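Local coordinates for ferredoxin (Nitrosospira multiformis, PDB 3LMF), which is of unknown function but, as a cysteine-rich four-helix-bundle protein of the Csp (DUF326) family, may bind copper, at the interface of chains A and B. Numbering follows the deposited sequence. Chains: chain A/B, Uncharacterized protein.

The interface of chains A and B. Residues chain A 19, 22-23, 26, 57, 60; chain B 19, 22, 57, 60-61, 64.
Helices 8-36 and 43-64 of chain A pack against the same two helices of chain B about a two-fold axis, so each contact has a twin with the chains exchanged. The clearest polar link is the hydrogen bond from the phenol OH of A:Tyr22 to the side-chain carbonyl OD1 of B:Asn61, modelled at 2.4 Å, unusually short, so its exact length carries no weight. The hydroxyl meets a lone pair in the carbonyl plane, with a C=O...O angle of 144°. OD1 in turn lies at the ring edge, in the plane of the phenol, while ring and amide planes stand 78° apart. Within chain A, CG of A:Gln57 sits 4.0 Å above the centre of one face of the A:Tyr22 ring and probably helps to fix its tilt.

On the axis, like amides meet tip to tip. A:Asn19 and B:Asn19, each with CG anti to its backbone N (chi1 -175°), bring their amides nearly coplanar but pair like with like: OD1 faces OD1 at 2.9 Å and ND2 faces ND2 at 2.8 Å. As modelled, neither pair joins a donor to an acceptor; turning one amide over could pair each oxygen with a nitrogen, at the cost of exact two-fold symmetry. The extended A:Gln57 and B:Gln57 also meet head-on, but their OE1 atoms are modelled too close to support any bond.

Van der Waals contacts flank this polar centre. A methyl, CD2 of B:Leu60, packs tip to tip against the phenol oxygen OH of A:Tyr22 at 3.4 Å. CD1 of A:Leu26 lies across the amide of B:Asn61, 3.8 Å from CG. Farther out, the aliphatic stem of A:Arg23 crosses B:Leu64, CG to CD1 at 3.9 Å, before bending at chi3. Its NH2 then meets ND2 of B:Asn19 at 3.2 Å, donor to donor with the planes nearly perpendicular, so no hydrogen bond forms as modelled; the same flip, made in B:Asn19, could offer OD1 as acceptor.

Together these contacts join two four-helix bundles side by side in the deposited tetrameric assembly, and may serve as a dimer contact, although the structure alone does not establish the oligomer in solution.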
loop_
_atom_site.group_PDB
_atom_site.type_symbol
_atom_site.label_atom_id
_atom_site.label_comp_id
_atom_site.label_asym_id
_atom_site.label_seq_id
_atom_site.Cartn_x
_atom_site.Cartn_y
_atom_site.Cartn_z
ATOM N N ASN A 19 -0.194 5.022 -12.826
ATOM C CA ASN A 19 0.963 5.473 -12.047
ATOM C C ASN A 19 0.996 7.000 -11.989
ATOM O O ASN A 19 1.219 7.582 -10.929
ATOM C CB ASN A 19 2.270 4.921 -12.656
ATOM C CG ASN A 19 3.517 5.258 -11.826
ATOM O OD1 ASN A 19 3.539 5.100 -10.610
ATOM N ND2 ASN A 19 4.564 5.710 -12.499
ATOM N N TYR A 22 -2.006 8.262 -9.897
ATOM C CA TYR A 22 -1.826 7.964 -8.482
ATOM C C TYR A 22 -0.866 8.994 -7.877
ATOM O O TYR A 22 -1.156 9.580 -6.838
ATOM C CB TYR A 22 -1.327 6.519 -8.315
ATOM C CG TYR A 22 -0.178 6.310 -7.363
ATOM C CD1 TYR A 22 -0.285 6.632 -6.011
ATOM C CD2 TYR A 22 1.000 5.732 -7.809
ATOM C CE1 TYR A 22 0.757 6.370 -5.129
ATOM C CE2 TYR A 22 2.042 5.466 -6.945
ATOM C CZ TYR A 22 1.919 5.783 -5.608
ATOM O OH TYR A 22 2.952 5.481 -4.756
ATOM N N ARG A 23 0.256 9.243 -8.540
ATOM C CA ARG A 23 1.211 10.216 -8.034
ATOM C C ARG A 23 0.604 11.614 -7.907
ATOM O O ARG A 23 0.788 12.291 -6.896
ATOM C CB ARG A 23 2.447 10.254 -8.934
ATOM C CG ARG A 23 3.311 9.017 -8.771
ATOM C CD ARG A 23 4.443 8.978 -9.761
ATOM N NE ARG A 23 5.213 10.209 -9.756
ATOM C CZ ARG A 23 6.393 10.353 -10.347
ATOM N NH1 ARG A 23 7.020 11.522 -10.299
ATOM N NH2 ARG A 23 6.951 9.327 -10.974
ATOM N N LEU A 26 -2.160 11.849 -4.960
ATOM C CA LEU A 26 -1.529 11.857 -3.636
ATOM C C LEU A 26 -0.804 13.182 -3.387
ATOM O O LEU A 26 -0.972 13.808 -2.338
ATOM C CB LEU A 26 -0.513 10.711 -3.510
ATOM C CG LEU A 26 -0.400 9.971 -2.172
ATOM C CD1 LEU A 26 0.981 9.304 -2.081
ATOM C CD2 LEU A 26 -0.594 10.925 -1.004
ATOM N N GLN A 57 -3.196 2.997 -7.396
ATOM C CA GLN A 57 -2.003 2.274 -6.967
ATOM C C GLN A 57 -2.267 0.771 -6.970
ATOM O O GLN A 57 -1.380 -0.024 -7.272
ATOM C CB GLN A 57 -1.593 2.739 -5.566
ATOM C CG GLN A 57 -0.208 2.310 -5.136
ATOM C CD GLN A 57 0.273 3.068 -3.904
ATOM O OE1 GLN A 57 1.358 2.809 -3.392
ATOM N NE2 GLN A 57 -0.536 4.012 -3.429
ATOM N N LEU A 60 -2.376 -0.362 -10.617
ATOM C CA LEU A 60 -0.995 -0.392 -11.070
ATOM C C LEU A 60 -0.324 -1.676 -10.594
ATOM O O LEU A 60 0.323 -2.367 -11.367
ATOM C CB LEU A 60 -0.232 0.821 -10.521
ATOM C CG LEU A 60 1.281 0.849 -10.770
ATOM C CD1 LEU A 60 1.561 0.821 -12.267
ATOM C CD2 LEU A 60 1.880 2.098 -10.138
ATOM N N ASN B 19 10.162 5.269 -7.664
ATOM C CA ASN B 19 9.012 4.825 -8.457
ATOM C C ASN B 19 9.453 3.787 -9.489
ATOM O O ASN B 19 8.799 2.760 -9.663
ATOM C CB ASN B 19 8.337 6.030 -9.148
ATOM C CG ASN B 19 7.055 5.656 -9.905
ATOM O OD1 ASN B 19 6.194 4.947 -9.395
ATOM N ND2 ASN B 19 6.929 6.155 -11.125
ATOM N N TYR B 22 10.547 0.556 -7.660
ATOM C CA TYR B 22 9.402 -0.142 -7.091
ATOM C C TYR B 22 8.690 -0.917 -8.206
ATOM O O TYR B 22 8.402 -2.100 -8.054
ATOM C CB TYR B 22 8.478 0.864 -6.385
ATOM C CG TYR B 22 7.004 0.737 -6.669
ATOM C CD1 TYR B 22 6.300 -0.423 -6.351
ATOM C CD2 TYR B 22 6.303 1.807 -7.201
ATOM C CE1 TYR B 22 4.926 -0.503 -6.553
ATOM C CE2 TYR B 22 4.940 1.741 -7.406
ATOM C CZ TYR B 22 4.254 0.589 -7.080
ATOM O OH TYR B 22 2.893 0.553 -7.259
ATOM N N GLN B 57 7.996 1.959 -2.472
ATOM C CA GLN B 57 6.666 2.539 -2.617
ATOM C C GLN B 57 6.354 3.448 -1.432
ATOM O O GLN B 57 5.686 4.469 -1.578
ATOM C CB GLN B 57 5.623 1.422 -2.718
ATOM C CG GLN B 57 4.256 1.869 -3.186
ATOM C CD GLN B 57 3.372 0.695 -3.588
ATOM O OE1 GLN B 57 2.212 0.877 -3.947
ATOM N NE2 GLN B 57 3.923 -0.516 -3.533
ATOM N N LEU B 60 8.440 6.623 -1.848
ATOM C CA LEU B 60 7.783 7.401 -2.885
ATOM C C LEU B 60 6.594 8.149 -2.294
ATOM O O LEU B 60 6.431 9.339 -2.516
ATOM C CB LEU B 60 7.303 6.479 -4.014
ATOM C CG LEU B 60 6.443 7.125 -5.107
ATOM C CD1 LEU B 60 7.221 8.245 -5.785
ATOM C CD2 LEU B 60 6.031 6.069 -6.125
ATOM N N ASN B 61 5.764 7.446 -1.534
ATOM C CA ASN B 61 4.598 8.079 -0.941
ATOM C C ASN B 61 4.966 9.165 0.066
ATOM O O ASN B 61 4.324 10.213 0.101
ATOM C CB ASN B 61 3.690 7.031 -0.289
ATOM C CG ASN B 61 2.970 6.163 -1.323
ATOM O OD1 ASN B 61 3.050 6.422 -2.530
ATOM N ND2 ASN B 61 2.258 5.141 -0.858
ATOM N N LEU B 64 6.078 12.144 -1.931
ATOM C CA LEU B 64 4.978 12.733 -2.674
ATOM C C LEU B 64 4.103 13.549 -1.731
ATOM O O LEU B 64 3.628 14.619 -2.100
ATOM C CB LEU B 64 4.131 11.650 -3.342
ATOM C CG LEU B 64 4.759 11.033 -4.584
ATOM C CD1 LEU B 64 3.962 9.815 -4.986
ATOM C CD2 LEU B 64 4.799 12.060 -5.713
#